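Local coordinates for protein positive phenol-degradative gene regulator (Ralstonia sp. E2, PDB 5FRZ) that probably switches on phenol-degradation genes as an ATP- and DNA-binding transcription activator, of which this N-terminal domain binds the phenolic effector, at residues Thr111-Asp116 and Glu127-Asp132; Thr169-Glu174 and Glu199-Leu204. All coordinates share one frame; numbering follows the deposited sequence.

Interaction 1: residues Thr111-Asp116 and Glu127-Asp132; sequences TPLTVD and EFLWED. With 2MP (3,4-dimethylphenol), chain D.
Glu127 O accepts two backbone N-H groups from the facing strand: a sound bond from Leu113 N at 2.9 Å and a weak one from Thr114 N. Two consecutive residues thus face one, a classic beta bulge in the antiparallel hairpin of strands 109-118 and 123-131. On the Thr111 side of the bulge the pairing is regular. Thr111 and Leu129 form a hydrogen-bonded pair, and Leu129 N reaches Thr111 O at 2.7 Å in a nearly straight bond (N-H...O 176°). The next pair, Pro112 with Phe128, is non-hydrogen-bonded, where proline's lack of an N-H costs this pairing no bond.

The two faces of the hairpin differ. On the face of Thr111 and Leu129, the Leu113 and Leu129 side chains meet crosswise, with Leu113 CD2 3.6 Å from Leu129 CG. The opposite face is that of Pro112 and Phe128. Phe128 holds its CG beside the backbone N (chi1 -55°), and a chi2 near perpendicular presents one ring face to 3,4-dimethylphenol. The ligand methyl C8 sits over the centre of that face, 3.2 Å above the ring plane, a tight CH-pi approach. Val115 CG2 meets Phe128 CZ obliquely at 3.5 Å, while Leu95 of helix 91-104 also packs against the Phe128 side chain.

Trp130 makes a polar contact with the ligand. Its indole lies edge-on to the hydroxyl, and NE1 donates to 2MP O1 at 2.8 Å, somewhat bent (144°). Tryptophan suits this place because it combines a large apolar surface with a single directed donor. An N-H for the phenolic oxygen and an aromatic face for a ring methyl are together consistent with a site that accepts a methylated phenol, part of whose wall the hairpin supplies.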
ATOM      1  N   THR A 111       2.362 -16.264 -14.844  1.00 36.28           N
ATOM      2  CA  THR A 111       2.893 -17.264 -15.759  1.00 37.81           C
ATOM      3  C   THR A 111       2.751 -16.760 -17.195  1.00 40.33           C
ATOM      4  O   THR A 111       1.643 -16.501 -17.663  1.00 37.53           O
ATOM      5  CB  THR A 111       2.181 -18.639 -15.597  1.00 38.62           C
ATOM      6  OG1 THR A 111       2.490 -19.189 -14.309  1.00 47.72           O
ATOM      7  CG2 THR A 111       2.642 -19.611 -16.668  1.00 46.63           C
ATOM      8  N   PRO A 112       3.883 -16.579 -17.889  1.00 48.08           N
ATOM      9  CA  PRO A 112       3.805 -16.268 -19.321  1.00 43.07           C
ATOM     10  C   PRO A 112       3.176 -17.399 -20.126  1.00 43.78           C
ATOM     11  O   PRO A 112       3.551 -18.558 -19.947  1.00 47.01           O
ATOM     12  CB  PRO A 112       5.271 -16.064 -19.711  1.00 44.67           C
ATOM     13  CG  PRO A 112       5.928 -15.608 -18.444  1.00 45.92           C
ATOM     14  CD  PRO A 112       5.242 -16.385 -17.352  1.00 44.00           C
ATOM     15  N   LEU A 113       2.201 -17.062 -20.969  1.00 46.16           N
ATOM     16  CA  LEU A 113       1.704 -17.972 -21.997  1.00 44.49           C
ATOM     17  C   LEU A 113       2.593 -17.799 -23.213  1.00 45.97           C
ATOM     18  O   LEU A 113       3.423 -18.655 -23.519  1.00 52.60           O
ATOM     19  CB  LEU A 113       0.242 -17.686 -22.355  1.00 40.75           C
ATOM     20  CG  LEU A 113      -0.781 -17.729 -21.219  1.00 43.20           C
ATOM     21  CD1 LEU A 113      -2.146 -17.330 -21.734  1.00 46.90           C
ATOM     22  CD2 LEU A 113      -0.842 -19.101 -20.555  1.00 43.58           C
ATOM     23  N   THR A 114       2.444 -16.661 -23.886  1.00 47.91           N
ATOM     24  CA  THR A 114       3.290 -16.345 -25.023  1.00 42.20           C
ATOM     25  C   THR A 114       3.814 -14.905 -24.925  1.00 45.64           C
ATOM     26  O   THR A 114       3.087 -13.978 -24.556  1.00 43.54           O
ATOM     27  CB  THR A 114       2.533 -16.561 -26.350  1.00 49.72           C
ATOM     28  OG1 THR A 114       3.352 -16.145 -27.448  1.00 55.49           O
ATOM     29  CG2 THR A 114       1.221 -15.770 -26.363  1.00 48.23           C
ATOM     30  N   VAL A 115       5.094 -14.725 -25.218  1.00 41.50           N
ATOM     31  CA  VAL A 115       5.683 -13.395 -25.182  1.00 40.54           C
ATOM     32  C   VAL A 115       6.489 -13.162 -26.433  1.00 42.54           C
ATOM     33  O   VAL A 115       7.390 -13.929 -26.766  1.00 42.26           O
ATOM     34  CB  VAL A 115       6.578 -13.176 -23.952  1.00 41.58           C
ATOM     35  CG1 VAL A 115       7.261 -11.814 -24.028  1.00 40.26           C
ATOM     36  CG2 VAL A 115       5.755 -13.278 -22.683  1.00 42.40           C
ATOM     37  N   ASP A 116       6.124 -12.092 -27.125  1.00 39.05           N
ATOM     38  CA  ASP A 116       6.765 -11.667 -28.343  1.00 38.97           C
ATOM     39  C   ASP A 116       7.136 -10.194 -28.104  1.00 41.15           C
ATOM     40  O   ASP A 116       6.255  -9.342 -27.963  1.00 40.12           O
ATOM     41  CB  ASP A 116       5.802 -11.891 -29.532  1.00 43.38           C
ATOM     42  CG  ASP A 116       6.225 -11.186 -30.806  1.00 49.26           C
ATOM     43  OD1 ASP A 116       7.422 -10.870 -30.969  1.00 54.66           O
ATOM     44  OD2 ASP A 116       5.334 -10.950 -31.664  1.00 50.25           O
ATOM     45  N   GLU A 127       0.770 -12.411 -23.552  1.00 35.14           N
ATOM     46  CA  GLU A 127      -0.353 -12.990 -22.817  1.00 38.06           C
ATOM     47  C   GLU A 127       0.161 -13.656 -21.546  1.00 36.16           C
ATOM     48  O   GLU A 127       1.157 -14.379 -21.580  1.00 37.92           O
ATOM     49  CB  GLU A 127      -1.122 -14.006 -23.676  1.00 37.85           C
ATOM     50  CG  GLU A 127      -1.688 -13.414 -24.976  1.00 42.79           C
ATOM     51  CD  GLU A 127      -2.444 -14.427 -25.847  1.00 45.15           C
ATOM     52  OE1 GLU A 127      -2.734 -15.546 -25.366  1.00 48.99           O
ATOM     53  OE2 GLU A 127      -2.753 -14.088 -27.017  1.00 43.02           O
ATOM     54  N   PHE A 128      -0.515 -13.414 -20.426  1.00 31.95           N
ATOM     55  CA  PHE A 128      -0.056 -13.963 -19.152  1.00 33.27           C
ATOM     56  C   PHE A 128      -1.192 -14.524 -18.301  1.00 34.50           C
ATOM     57  O   PHE A 128      -2.347 -14.094 -18.423  1.00 32.57           O
ATOM     58  CB  PHE A 128       0.698 -12.887 -18.358  1.00 34.38           C
ATOM     59  CG  PHE A 128       1.835 -12.260 -19.121  1.00 32.56           C
ATOM     60  CD1 PHE A 128       1.596 -11.286 -20.084  1.00 31.19           C
ATOM     61  CD2 PHE A 128       3.144 -12.636 -18.875  1.00 35.37           C
ATOM     62  CE1 PHE A 128       2.636 -10.721 -20.802  1.00 28.46           C
ATOM     63  CE2 PHE A 128       4.192 -12.068 -19.591  1.00 35.21           C
ATOM     64  CZ  PHE A 128       3.933 -11.112 -20.548  1.00 31.13           C
ATOM     65  N   LEU A 129      -0.845 -15.482 -17.435  1.00 35.09           N
ATOM     66  CA  LEU A 129      -1.729 -15.942 -16.363  1.00 34.05           C
ATOM     67  C   LEU A 129      -1.423 -15.205 -15.061  1.00 31.86           C
ATOM     68  O   LEU A 129      -0.266 -14.993 -14.720  1.00 30.85           O
ATOM     69  CB  LEU A 129      -1.581 -17.451 -16.136  1.00 36.35           C
ATOM     70  CG  LEU A 129      -2.055 -18.413 -17.230  1.00 39.37           C
ATOM     71  CD1 LEU A 129      -1.852 -19.877 -16.809  1.00 45.02           C
ATOM     72  CD2 LEU A 129      -3.516 -18.167 -17.554  1.00 41.80           C
ATOM     73  N   TRP A 130      -2.469 -14.824 -14.345  1.00 28.44           N
ATOM     74  CA  TRP A 130      -2.345 -14.290 -13.000  1.00 29.44           C
ATOM     75  C   TRP A 130      -2.979 -15.261 -12.031  1.00 35.12           C
ATOM     76  O   TRP A 130      -4.169 -15.580 -12.143  1.00 33.06           O
ATOM     77  CB  TRP A 130      -3.030 -12.940 -12.873  1.00 25.67           C
ATOM     78  CG  TRP A 130      -2.178 -11.758 -13.257  1.00 23.07           C
ATOM     79  CD1 TRP A 130      -0.820 -11.723 -13.415  1.00 25.58           C
ATOM     80  CD2 TRP A 130      -2.650 -10.444 -13.525  1.00 22.17           C
ATOM     81  NE1 TRP A 130      -0.417 -10.450 -13.767  1.00 21.46           N
ATOM     82  CE2 TRP A 130      -1.528  -9.647 -13.836  1.00 25.08           C
ATOM     83  CE3 TRP A 130      -3.917  -9.857 -13.526  1.00 24.69           C
ATOM     84  CZ2 TRP A 130      -1.640  -8.293 -14.137  1.00 23.38           C
ATOM     85  CZ3 TRP A 130      -4.023  -8.504 -13.836  1.00 27.72           C
ATOM     86  CH2 TRP A 130      -2.895  -7.747 -14.140  1.00 22.80           C
ATOM     87  N   GLU A 131      -2.183 -15.730 -11.081  1.00 33.44           N
ATOM     88  CA  GLU A 131      -2.692 -16.603 -10.039  1.00 36.87           C
ATOM     89  C   GLU A 131      -2.515 -15.941  -8.684  1.00 33.57           C
ATOM     90  O   GLU A 131      -1.512 -15.268  -8.444  1.00 35.92           O
ATOM     91  CB  GLU A 131      -1.988 -17.950 -10.094  1.00 36.73           C
ATOM     92  CG  GLU A 131      -2.367 -18.747 -11.335  1.00 42.39           C
ATOM     93  CD  GLU A 131      -1.657 -20.077 -11.421  1.00 50.56           C
ATOM     94  OE1 GLU A 131      -2.129 -21.039 -10.777  1.00 54.98           O
ATOM     95  OE2 GLU A 131      -0.629 -20.160 -12.133  1.00 52.32           O
ATOM     96  N   ASP A 132      -3.514 -16.103  -7.825  1.00 33.44           N
ATOM     97  CA  ASP A 132      -3.483 -15.543  -6.476  1.00 34.15           C
ATOM     98  C   ASP A 132      -3.388 -14.021  -6.500  1.00 36.32           C
ATOM     99  O   ASP A 132      -2.669 -13.436  -5.692  1.00 33.27           O
ATOM    100  CB  ASP A 132      -2.314 -16.126  -5.677  1.00 39.83           C
ATOM    101  CG  ASP A 132      -2.557 -17.569  -5.258  1.00 45.71           C
ATOM    102  OD1 ASP A 132      -3.714 -18.031  -5.367  1.00 47.11           O
ATOM    103  OD2 ASP A 132      -1.604 -18.239  -4.812  1.00 50.78           O
TER
HETATM  104  O1  2MP D1209       1.900  -8.937 -13.391  1.00 23.96           O
HETATM  105  C1  2MP D1209       2.627  -8.378 -14.445  1.00 23.61           C
HETATM  106  C2  2MP D1209       3.509  -7.317 -14.243  1.00 21.15           C
HETATM  107  C3  2MP D1209       4.216  -6.780 -15.313  1.00 22.27           C
HETATM  108  C4  2MP D1209       4.024  -7.325 -16.572  1.00 25.64           C
HETATM  109  C5  2MP D1209       3.152  -8.376 -16.744  1.00 26.42           C
HETATM  110  C6  2MP D1209       2.440  -8.920 -15.694  1.00 25.77           C
HETATM  111  C7  2MP D1209       4.756  -6.798 -17.795  1.00 27.27           C
HETATM  112  C8  2MP D1209       2.961  -8.940 -18.112  1.00 29.17           C

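Interaction 2: residues Thr169-Glu174 and Glu199-Leu204; sequences TILYRE and EAELAL. With ZN (zinc ion), chain C; 2MP (3,4-dimethylphenol), chain D.
Leu171 and Glu201 lie alongside each other, head to tail, where helix 198-202 packs beside strand 170-176. Leu171 CD1 lies 3.7 Å from Glu201 CB, so it is the aliphatic stem of the glutamate that covers the leucine. Glu201 leaves the helix with CG anti to the backbone N (chi1 -175°) and then bends at chi2 (67°), which brings the carboxylate to a water beside the Tyr172 carbonyl. This water donates both to Glu201 OE2 and to Tyr172 O, at 2.9 Å from each, and so ties the acid to the strand backbone; OE2 has a long, weak ion pair to Arg64 besides. Glutamate fits here by offering methylenes to the leucine and oxygens to the water. Nearby, Leu202 CD1 touches Thr169 CG2 at 3.9 Å.

Tyr172 points away from the helix, and its ring lies beside the ligand. Its OH is hydrogen-bonded to Tyr124 and Thr162, which fix the end of the ring, and lies 3.5 Å from the methyl C7 of 3,4-dimethylphenol. Further along, Glu174 extends beyond CG until OE2 binds the zinc ion at 2.1 Å. With Cys151, Cys177 and Cys185 it completes the three-cysteine, one-glutamate zinc site of this V4R domain.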
ATOM      1  N   THR A 169       3.350   3.280 -25.739  1.00 27.34           N
ATOM      2  CA  THR A 169       2.201   2.871 -24.930  1.00 28.77           C
ATOM      3  C   THR A 169       1.727   1.461 -25.247  1.00 29.00           C
ATOM      4  O   THR A 169       1.228   1.179 -26.341  1.00 28.62           O
ATOM      5  CB  THR A 169       1.040   3.814 -25.104  1.00 28.25           C
ATOM      6  OG1 THR A 169       1.470   5.119 -24.739  1.00 27.15           O
ATOM      7  CG2 THR A 169      -0.120   3.382 -24.198  1.00 28.97           C
ATOM      8  N   ILE A 170       1.918   0.584 -24.272  1.00 22.07           N
ATOM      9  CA  ILE A 170       1.486  -0.791 -24.335  1.00 24.08           C
ATOM     10  C   ILE A 170       0.342  -0.959 -23.333  1.00 29.60           C
ATOM     11  O   ILE A 170       0.575  -0.940 -22.115  1.00 24.53           O
ATOM     12  CB  ILE A 170       2.629  -1.780 -23.978  1.00 24.29           C
ATOM     13  CG1 ILE A 170       3.861  -1.595 -24.892  1.00 27.75           C
ATOM     14  CG2 ILE A 170       2.114  -3.203 -23.966  1.00 25.93           C
ATOM     15  CD1 ILE A 170       3.571  -1.688 -26.385  1.00 26.62           C
ATOM     16  N   LEU A 171      -0.884  -1.129 -23.830  1.00 29.18           N
ATOM     17  CA  LEU A 171      -2.027  -1.295 -22.939  1.00 28.33           C
ATOM     18  C   LEU A 171      -2.315  -2.756 -22.678  1.00 27.86           C
ATOM     19  O   LEU A 171      -2.170  -3.589 -23.568  1.00 26.79           O
ATOM     20  CB  LEU A 171      -3.283  -0.636 -23.512  1.00 29.78           C
ATOM     21  CG  LEU A 171      -3.304   0.861 -23.810  1.00 31.68           C
ATOM     22  CD1 LEU A 171      -4.675   1.245 -24.325  1.00 34.95           C
ATOM     23  CD2 LEU A 171      -2.948   1.672 -22.573  1.00 31.21           C
ATOM     24  N   TYR A 172      -2.759  -3.053 -21.457  1.00 26.57           N
ATOM     25  CA  TYR A 172      -3.185  -4.396 -21.091  1.00 24.82           C
ATOM     26  C   TYR A 172      -4.674  -4.476 -20.784  1.00 28.09           C
ATOM     27  O   TYR A 172      -5.284  -3.508 -20.317  1.00 27.51           O
ATOM     28  CB  TYR A 172      -2.427  -4.887 -19.870  1.00 24.44           C
ATOM     29  CG  TYR A 172      -1.018  -5.302 -20.131  1.00 23.92           C
ATOM     30  CD1 TYR A 172      -0.021  -4.349 -20.339  1.00 20.36           C
ATOM     31  CD2 TYR A 172      -0.668  -6.648 -20.133  1.00 23.30           C
ATOM     32  CE1 TYR A 172       1.269  -4.723 -20.562  1.00 20.38           C
ATOM     33  CE2 TYR A 172       0.633  -7.038 -20.360  1.00 23.30           C
ATOM     34  CZ  TYR A 172       1.598  -6.069 -20.568  1.00 22.99           C
ATOM     35  OH  TYR A 172       2.900  -6.459 -20.794  1.00 22.14           O
ATOM     36  N   ARG A 173      -5.255  -5.644 -21.026  1.00 28.40           N
ATOM     37  CA  ARG A 173      -6.634  -5.889 -20.621  1.00 31.69           C
ATOM     38  C   ARG A 173      -6.761  -7.274 -19.993  1.00 32.16           C
ATOM     39  O   ARG A 173      -6.096  -8.226 -20.417  1.00 28.98           O
ATOM     40  CB  ARG A 173      -7.587  -5.742 -21.819  1.00 37.55           C
ATOM     41  CG  ARG A 173      -8.933  -6.444 -21.634  1.00 45.76           C
ATOM     42  CD  ARG A 173     -10.117  -5.699 -22.274  1.00 54.17           C
ATOM     43  NE  ARG A 173     -11.274  -6.596 -22.411  1.00 69.19           N
ATOM     44  CZ  ARG A 173     -12.335  -6.360 -23.186  1.00 78.03           C
ATOM     45  NH1 ARG A 173     -12.406  -5.238 -23.897  1.00 75.96           N
ATOM     46  NH2 ARG A 173     -13.331  -7.243 -23.245  1.00 76.61           N
ATOM     47  N   GLU A 174      -7.599  -7.375 -18.961  1.00 30.12           N
ATOM     48  CA  GLU A 174      -7.943  -8.660 -18.378  1.00 29.64           C
ATOM     49  C   GLU A 174      -9.025  -9.355 -19.190  1.00 32.71           C
ATOM     50  O   GLU A 174     -10.125  -8.839 -19.287  1.00 32.94           O
ATOM     51  CB  GLU A 174      -8.443  -8.476 -16.950  1.00 30.53           C
ATOM     52  CG  GLU A 174      -7.399  -8.217 -15.926  1.00 30.40           C
ATOM     53  CD  GLU A 174      -7.951  -8.399 -14.535  1.00 27.51           C
ATOM     54  OE1 GLU A 174      -8.605  -7.460 -14.034  1.00 28.72           O
ATOM     55  OE2 GLU A 174      -7.757  -9.485 -13.965  1.00 26.51           O
ATOM     56  N   GLU A 199      -8.312   3.989 -27.476  1.00 51.67           N
ATOM     57  CA  GLU A 199      -8.326   5.411 -27.154  1.00 54.04           C
ATOM     58  C   GLU A 199      -9.131   5.693 -25.892  1.00 52.50           C
ATOM     59  O   GLU A 199      -8.868   6.672 -25.187  1.00 51.42           O
ATOM     60  CB  GLU A 199      -8.876   6.233 -28.323  1.00 59.91           C
ATOM     61  CG  GLU A 199      -7.796   6.835 -29.212  1.00 60.50           C
ATOM     62  CD  GLU A 199      -6.857   7.754 -28.446  1.00 65.19           C
ATOM     63  OE1 GLU A 199      -7.309   8.393 -27.464  1.00 62.69           O
ATOM     64  OE2 GLU A 199      -5.667   7.838 -28.825  1.00 63.64           O
ATOM     65  N   ALA A 200     -10.112   4.835 -25.614  1.00 53.84           N
ATOM     66  CA  ALA A 200     -10.947   4.986 -24.427  1.00 53.83           C
ATOM     67  C   ALA A 200     -10.334   4.263 -23.238  1.00 52.17           C
ATOM     68  O   ALA A 200     -10.694   4.516 -22.085  1.00 51.33           O
ATOM     69  CB  ALA A 200     -12.349   4.470 -24.688  1.00 58.03           C
ATOM     70  N   GLU A 201      -9.422   3.341 -23.528  1.00 51.72           N
ATOM     71  CA  GLU A 201      -8.696   2.650 -22.477  1.00 48.89           C
ATOM     72  C   GLU A 201      -7.613   3.583 -21.937  1.00 44.84           C
ATOM     73  O   GLU A 201      -7.401   3.690 -20.728  1.00 45.19           O
ATOM     74  CB  GLU A 201      -8.088   1.344 -22.997  1.00 47.37           C
ATOM     75  CG  GLU A 201      -7.404   0.514 -21.914  1.00 47.68           C
ATOM     76  CD  GLU A 201      -8.388  -0.029 -20.890  1.00 49.02           C
ATOM     77  OE1 GLU A 201      -9.555  -0.275 -21.260  1.00 52.77           O
ATOM     78  OE2 GLU A 201      -7.994  -0.204 -19.716  1.00 44.32           O
ATOM     79  N   LEU A 202      -6.956   4.276 -22.855  1.00 44.61           N
ATOM     80  CA  LEU A 202      -5.879   5.201 -22.533  1.00 42.62           C
ATOM     81  C   LEU A 202      -6.376   6.345 -21.666  1.00 42.95           C
ATOM     82  O   LEU A 202      -5.639   6.873 -20.824  1.00 38.16           O
ATOM     83  CB  LEU A 202      -5.258   5.735 -23.826  1.00 44.17           C
ATOM     84  CG  LEU A 202      -4.046   6.656 -23.755  1.00 47.76           C
ATOM     85  CD1 LEU A 202      -2.838   5.963 -23.103  1.00 40.60           C
ATOM     86  CD2 LEU A 202      -3.716   7.131 -25.172  1.00 49.60           C
ATOM     87  N   ALA A 203      -7.633   6.721 -21.883  1.00 45.05           N
ATOM     88  CA  ALA A 203      -8.297   7.762 -21.102  1.00 42.67           C
ATOM     89  C   ALA A 203      -8.292   7.487 -19.593  1.00 41.46           C
ATOM     90  O   ALA A 203      -8.204   8.418 -18.792  1.00 39.85           O
ATOM     91  CB  ALA A 203      -9.727   7.937 -21.591  1.00 43.86           C
ATOM     92  N   LEU A 204      -8.380   6.220 -19.199  1.00 41.93           N
ATOM     93  CA  LEU A 204      -8.400   5.885 -17.771  1.00 37.99           C
ATOM     94  C   LEU A 204      -7.060   6.193 -17.088  1.00 38.97           C
ATOM     95  O   LEU A 204      -6.989   6.288 -15.861  1.00 41.75           O
ATOM     96  CB  LEU A 204      -8.773   4.415 -17.568  1.00 39.36           C
ATOM     97  CG  LEU A 204     -10.078   3.943 -18.232  1.00 50.32           C
ATOM     98  CD1 LEU A 204     -10.332   2.452 -18.013  1.00 45.33           C
ATOM     99  CD2 LEU A 204     -11.279   4.767 -17.767  1.00 49.74           C
TER
HETATM  100 ZN    ZN C1208      -8.183 -10.215 -12.064  1.00 30.93          ZN
HETATM  101  O1  2MP D1209       1.900  -8.937 -13.391  1.00 23.96           O
HETATM  102  C1  2MP D1209       2.627  -8.378 -14.445  1.00 23.61           C
HETATM  103  C2  2MP D1209       3.509  -7.317 -14.243  1.00 21.15           C
HETATM  104  C3  2MP D1209       4.216  -6.780 -15.313  1.00 22.27           C
HETATM  105  C4  2MP D1209       4.024  -7.325 -16.572  1.00 25.64           C
HETATM  106  C5  2MP D1209       3.152  -8.376 -16.744  1.00 26.42           C
HETATM  107  C6  2MP D1209       2.440  -8.920 -15.694  1.00 25.77           C
HETATM  108  C7  2MP D1209       4.756  -6.798 -17.795  1.00 27.27           C
HETATM  109  C8  2MP D1209       2.961  -8.940 -18.112  1.00 29.17           C
HETATM  110  O   HOH W   1      -5.108  -0.749 -19.533  1.00 32.49           O

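Both contacts belong to one antiparallel sheet. Strand 185-191 lies between strand 123-131 of interaction 1 and strand 170-176 of interaction 2, and the centres of the two contacts are 18 Å apart. They nevertheless meet through the aromatic side chains on the ligand face: Phe128 CE1 comes to 4.2 Å from Tyr172 CE2, and the 3,4-dimethylphenol methyl C8 is also 3.8 Å from Tyr172 CE2, so the two rings share one wall of the pocket. Trp130 connects pocket and metal, since its CZ3 packs 3.9 Å from Glu174 OE2, the zinc-binding oxygen. Effector pocket and zinc site are therefore close neighbours, joined through the Trp130 side chain.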